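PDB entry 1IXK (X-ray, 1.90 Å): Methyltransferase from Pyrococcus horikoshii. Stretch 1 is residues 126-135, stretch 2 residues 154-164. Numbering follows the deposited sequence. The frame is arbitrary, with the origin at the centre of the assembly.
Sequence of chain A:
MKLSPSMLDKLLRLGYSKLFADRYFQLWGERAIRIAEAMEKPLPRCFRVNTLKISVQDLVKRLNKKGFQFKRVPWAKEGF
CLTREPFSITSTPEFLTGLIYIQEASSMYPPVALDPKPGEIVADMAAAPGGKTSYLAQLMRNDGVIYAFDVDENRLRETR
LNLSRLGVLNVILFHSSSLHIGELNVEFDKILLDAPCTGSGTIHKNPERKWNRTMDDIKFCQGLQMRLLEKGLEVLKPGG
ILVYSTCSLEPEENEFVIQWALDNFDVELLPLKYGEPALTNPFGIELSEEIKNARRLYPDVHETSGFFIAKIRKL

Stretch 1, residues 126-135: AAAPGGKTSY
Stretch 2, residues 154-164: NRLRETRLNLS

A loop that turns into a helix can pack against a neighbouring helix through a mixture of backbone atoms and side chains. The methyltransferase from Pyrococcus horikoshii offers a compact example. Residues 126-130 form loop or turn, and a helix begins at Gly131 and runs on past Tyr135; residues 154-164 lie wholly within a second helix. The two run in the same sequence sense, with CA atoms 7.7 Å apart between Ala128 and Arg155, 5.8 Å between Gly130 and Thr159, and 6.7 Å between Ser134 and Leu163. The partners in the second helix are thus spaced four residues apart, about one turn, so that Arg155, Thr159 and Leu163 recur along one side of it. Together the stretches bury 275 Å².

Ala126 (phi/psi -60/151) stays out of reach, and contact begins at Ala127 (-76/-33). Ala127 O lies 3.3 Å from Arg155 NH2, but the angle is poor and the pair is not a hydrogen bond; Arg155 NE and NH2 find hydrogen-bonding partners elsewhere in the structure. Ala128 (-127/76) directs its CA-to-CB bond sideways, yet its methyl sits over one face of the Arg155 guanidinium, with CB 3.6 Å from CZ. Arg155 reaches this position through chi1 t, chi2 t, chi3 p and chi4 near -170°, its CA-to-CB bond pointing toward the loop.

Pro129 (-56/146, C-gamma exo pucker) contributes chiefly through its carbonyl. Pro129 O is 3.2 Å from Thr159 OG1, and a water joins the same two atoms, donating to Pro129 O at 2.8 Å and accepting from Thr159 OG1 at 2.6 Å. Thr159, chi1 m, points its CA-to-CB bond toward stretch 1.

Gly130 (179/-101) marks the closest CA approach in the register. It occupies the N-cap position, and Gly130 CA lies 4.2 Å from Thr159 CG2, a contact between carbon atoms. Gly130 N makes a weak hydrogen bond to Thr133 OG1 at 3.2 Å, while Gly130 O accepts from Ser134 N at 3.1 Å as the helix starts.

Gly131 (-58/-46) and Lys132 (-70/-33; chi m, t, t, p) make no contact across the stretches. The CA-to-CB bond of Thr133 (-64/-43, chi1 m) points toward the second helix, but Thr133 CB stays 5.3 Å from Leu163 CD2, too far for a contact. Ser134 (-71/-26, chi1 p) closes the series: its OG donates to Gly131 O at 2.9 Å, and its CB packs 4.0 Å from Leu163 CD2. Leu163, chi1 m and chi2 t, sets out sideways but its end comes nearer. Tyr135 (-69/-44, chi1 t, chi2 158°) is again out of reach.

Residues 155-164 keep helical phi/psi near -63/-40, with Thr159 N to Arg155 O and Leu163 N to Thr159 O hydrogen bonds both 2.9 Å long. The example shows how regular helical spacing can present an arginine, a threonine and a leucine in turn to a small-residue loop and the helix that follows it.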

# COMPACT_ATOMS: atom_id res chain seq x y z
N ALA A 126 2.79 -9.55 -2.45
CA ALA A 126 1.42 -9.47 -1.95
C ALA A 126 0.76 -10.84 -1.87
O ALA A 126 1.09 -11.75 -2.64
CB ALA A 126 0.58 -8.56 -2.84
N ALA A 127 -0.17 -10.99 -0.93
CA ALA A 127 -0.89 -12.25 -0.78
C ALA A 127 -1.93 -12.32 -1.90
O ALA A 127 -2.25 -13.39 -2.41
CB ALA A 127 -1.59 -12.29 0.58
N ALA A 128 -2.44 -11.16 -2.29
CA ALA A 128 -3.43 -11.07 -3.35
C ALA A 128 -2.97 -10.07 -4.41
O ALA A 128 -3.46 -8.94 -4.47
CB ALA A 128 -4.77 -10.65 -2.78
N PRO A 129 -2.00 -10.47 -5.25
CA PRO A 129 -1.47 -9.60 -6.31
C PRO A 129 -2.60 -9.11 -7.21
O PRO A 129 -3.56 -9.84 -7.45
CB PRO A 129 -0.51 -10.51 -7.07
CG PRO A 129 -0.11 -11.53 -6.04
CD PRO A 129 -1.39 -11.80 -5.31
N GLY A 130 -2.49 -7.88 -7.70
CA GLY A 130 -3.52 -7.36 -8.57
C GLY A 130 -3.28 -5.93 -9.04
O GLY A 130 -2.50 -5.69 -9.96
N GLY A 131 -3.97 -4.99 -8.41
CA GLY A 131 -3.84 -3.59 -8.77
C GLY A 131 -2.43 -3.03 -8.69
O GLY A 131 -2.00 -2.34 -9.61
N LYS A 132 -1.72 -3.30 -7.61
CA LYS A 132 -0.36 -2.79 -7.47
C LYS A 132 0.59 -3.46 -8.44
O LYS A 132 1.55 -2.84 -8.91
CB LYS A 132 0.15 -2.99 -6.04
CG LYS A 132 -0.60 -2.19 -4.98
CD LYS A 132 0.16 -2.22 -3.66
CE LYS A 132 -0.68 -1.64 -2.54
NZ LYS A 132 -1.93 -2.42 -2.37
N THR A 133 0.34 -4.73 -8.74
CA THR A 133 1.19 -5.46 -9.66
C THR A 133 1.13 -4.84 -11.06
O THR A 133 2.16 -4.69 -11.72
CB THR A 133 0.78 -6.94 -9.75
OG1 THR A 133 0.62 -7.46 -8.42
CG2 THR A 133 1.86 -7.74 -10.48
N SER A 134 -0.07 -4.48 -11.50
CA SER A 134 -0.23 -3.88 -12.82
C SER A 134 0.34 -2.45 -12.84
O SER A 134 0.76 -1.95 -13.88
CB SER A 134 -1.71 -3.89 -13.25
OG SER A 134 -2.55 -3.30 -12.28
N TYR A 135 0.37 -1.80 -11.68
CA TYR A 135 0.93 -0.45 -11.63
C TYR A 135 2.43 -0.59 -11.87
O TYR A 135 3.03 0.17 -12.63
CB TYR A 135 0.66 0.20 -10.26
CG TYR A 135 0.67 1.73 -10.28
CD1 TYR A 135 0.01 2.45 -9.29
CD2 TYR A 135 1.30 2.44 -11.31
CE1 TYR A 135 -0.02 3.85 -9.31
CE2 TYR A 135 1.28 3.84 -11.34
CZ TYR A 135 0.61 4.54 -10.34
OH TYR A 135 0.56 5.92 -10.36
N ASN A 154 -8.24 -19.43 -8.11
CA ASN A 154 -9.37 -18.72 -8.70
C ASN A 154 -9.06 -17.23 -8.81
O ASN A 154 -9.34 -16.60 -9.83
CB ASN A 154 -10.63 -18.91 -7.87
CG ASN A 154 -11.08 -20.36 -7.82
OD1 ASN A 154 -11.20 -21.02 -8.85
ND2 ASN A 154 -11.32 -20.86 -6.61
N ARG A 155 -8.48 -16.68 -7.76
CA ARG A 155 -8.13 -15.27 -7.73
C ARG A 155 -7.01 -15.01 -8.74
O ARG A 155 -7.01 -14.00 -9.44
CB ARG A 155 -7.68 -14.87 -6.32
CG ARG A 155 -7.50 -13.38 -6.11
CD ARG A 155 -7.46 -13.08 -4.62
NE ARG A 155 -6.41 -13.84 -3.94
CZ ARG A 155 -6.29 -13.91 -2.62
NH1 ARG A 155 -7.14 -13.26 -1.84
NH2 ARG A 155 -5.31 -14.62 -2.08
N LEU A 156 -6.06 -15.94 -8.80
CA LEU A 156 -4.94 -15.81 -9.72
C LEU A 156 -5.47 -15.79 -11.16
O LEU A 156 -4.98 -15.04 -12.00
CB LEU A 156 -3.96 -16.97 -9.52
CG LEU A 156 -2.60 -16.88 -10.23
CD1 LEU A 156 -1.63 -17.89 -9.61
CD2 LEU A 156 -2.77 -17.14 -11.73
N ARG A 157 -6.47 -16.62 -11.43
CA ARG A 157 -7.07 -16.67 -12.76
C ARG A 157 -7.73 -15.34 -13.09
O ARG A 157 -7.64 -14.86 -14.22
CB ARG A 157 -8.11 -17.79 -12.83
CG ARG A 157 -7.51 -19.17 -12.90
CD ARG A 157 -8.55 -20.24 -12.62
NE ARG A 157 -8.02 -21.58 -12.80
CZ ARG A 157 -8.50 -22.66 -12.19
NH1 ARG A 157 -9.53 -22.54 -11.36
NH2 ARG A 157 -7.97 -23.85 -12.42
N GLU A 158 -8.40 -14.77 -12.10
CA GLU A 158 -9.09 -13.49 -12.26
C GLU A 158 -8.07 -12.40 -12.58
O GLU A 158 -8.27 -11.59 -13.48
CB GLU A 158 -9.84 -13.14 -10.97
CG GLU A 158 -10.30 -11.70 -10.86
CD GLU A 158 -10.91 -11.38 -9.50
OE1 GLU A 158 -10.23 -11.62 -8.47
OE2 GLU A 158 -12.06 -10.89 -9.45
N THR A 159 -6.97 -12.40 -11.82
CA THR A 159 -5.92 -11.42 -12.01
C THR A 159 -5.31 -11.51 -13.40
O THR A 159 -5.04 -10.49 -14.03
CB THR A 159 -4.81 -11.59 -10.96
OG1 THR A 159 -5.36 -11.35 -9.66
CG2 THR A 159 -3.67 -10.61 -11.20
N ARG A 160 -5.10 -12.73 -13.88
CA ARG A 160 -4.53 -12.93 -15.20
C ARG A 160 -5.42 -12.30 -16.27
O ARG A 160 -4.92 -11.80 -17.28
CB ARG A 160 -4.32 -14.42 -15.47
CG ARG A 160 -3.61 -14.73 -16.78
CD ARG A 160 -3.17 -16.20 -16.84
NE ARG A 160 -2.03 -16.46 -15.97
CZ ARG A 160 -1.67 -17.66 -15.54
NH1 ARG A 160 -2.38 -18.73 -15.89
NH2 ARG A 160 -0.60 -17.81 -14.76
N LEU A 161 -6.74 -12.31 -16.05
CA LEU A 161 -7.66 -11.70 -17.01
C LEU A 161 -7.58 -10.18 -16.94
O LEU A 161 -7.63 -9.50 -17.96
CB LEU A 161 -9.10 -12.14 -16.72
CG LEU A 161 -9.49 -13.57 -17.09
CD1 LEU A 161 -10.97 -13.77 -16.81
CD2 LEU A 161 -9.19 -13.83 -18.56
N ASN A 162 -7.46 -9.65 -15.72
CA ASN A 162 -7.34 -8.21 -15.55
C ASN A 162 -6.08 -7.72 -16.26
O ASN A 162 -6.10 -6.72 -16.98
CB ASN A 162 -7.25 -7.85 -14.06
CG ASN A 162 -8.58 -7.94 -13.35
OD1 ASN A 162 -9.59 -8.34 -13.94
ND2 ASN A 162 -8.60 -7.57 -12.07
N LEU A 163 -4.98 -8.44 -16.07
CA LEU A 163 -3.71 -8.08 -16.69
C LEU A 163 -3.86 -8.08 -18.21
O LEU A 163 -3.30 -7.23 -18.90
CB LEU A 163 -2.61 -9.06 -16.25
CG LEU A 163 -2.29 -9.08 -14.74
CD1 LEU A 163 -1.25 -10.14 -14.45
CD2 LEU A 163 -1.78 -7.71 -14.30
N SER A 164 -4.63 -9.04 -18.73
CA SER A 164 -4.85 -9.12 -20.17
C SER A 164 -5.61 -7.89 -20.66
O SER A 164 -5.26 -7.30 -21.68
CB SER A 164 -5.63 -10.39 -20.51
OG SER A 164 -5.93 -10.43 -21.90
O HOH W 1 -3.97 -12.54 -7.79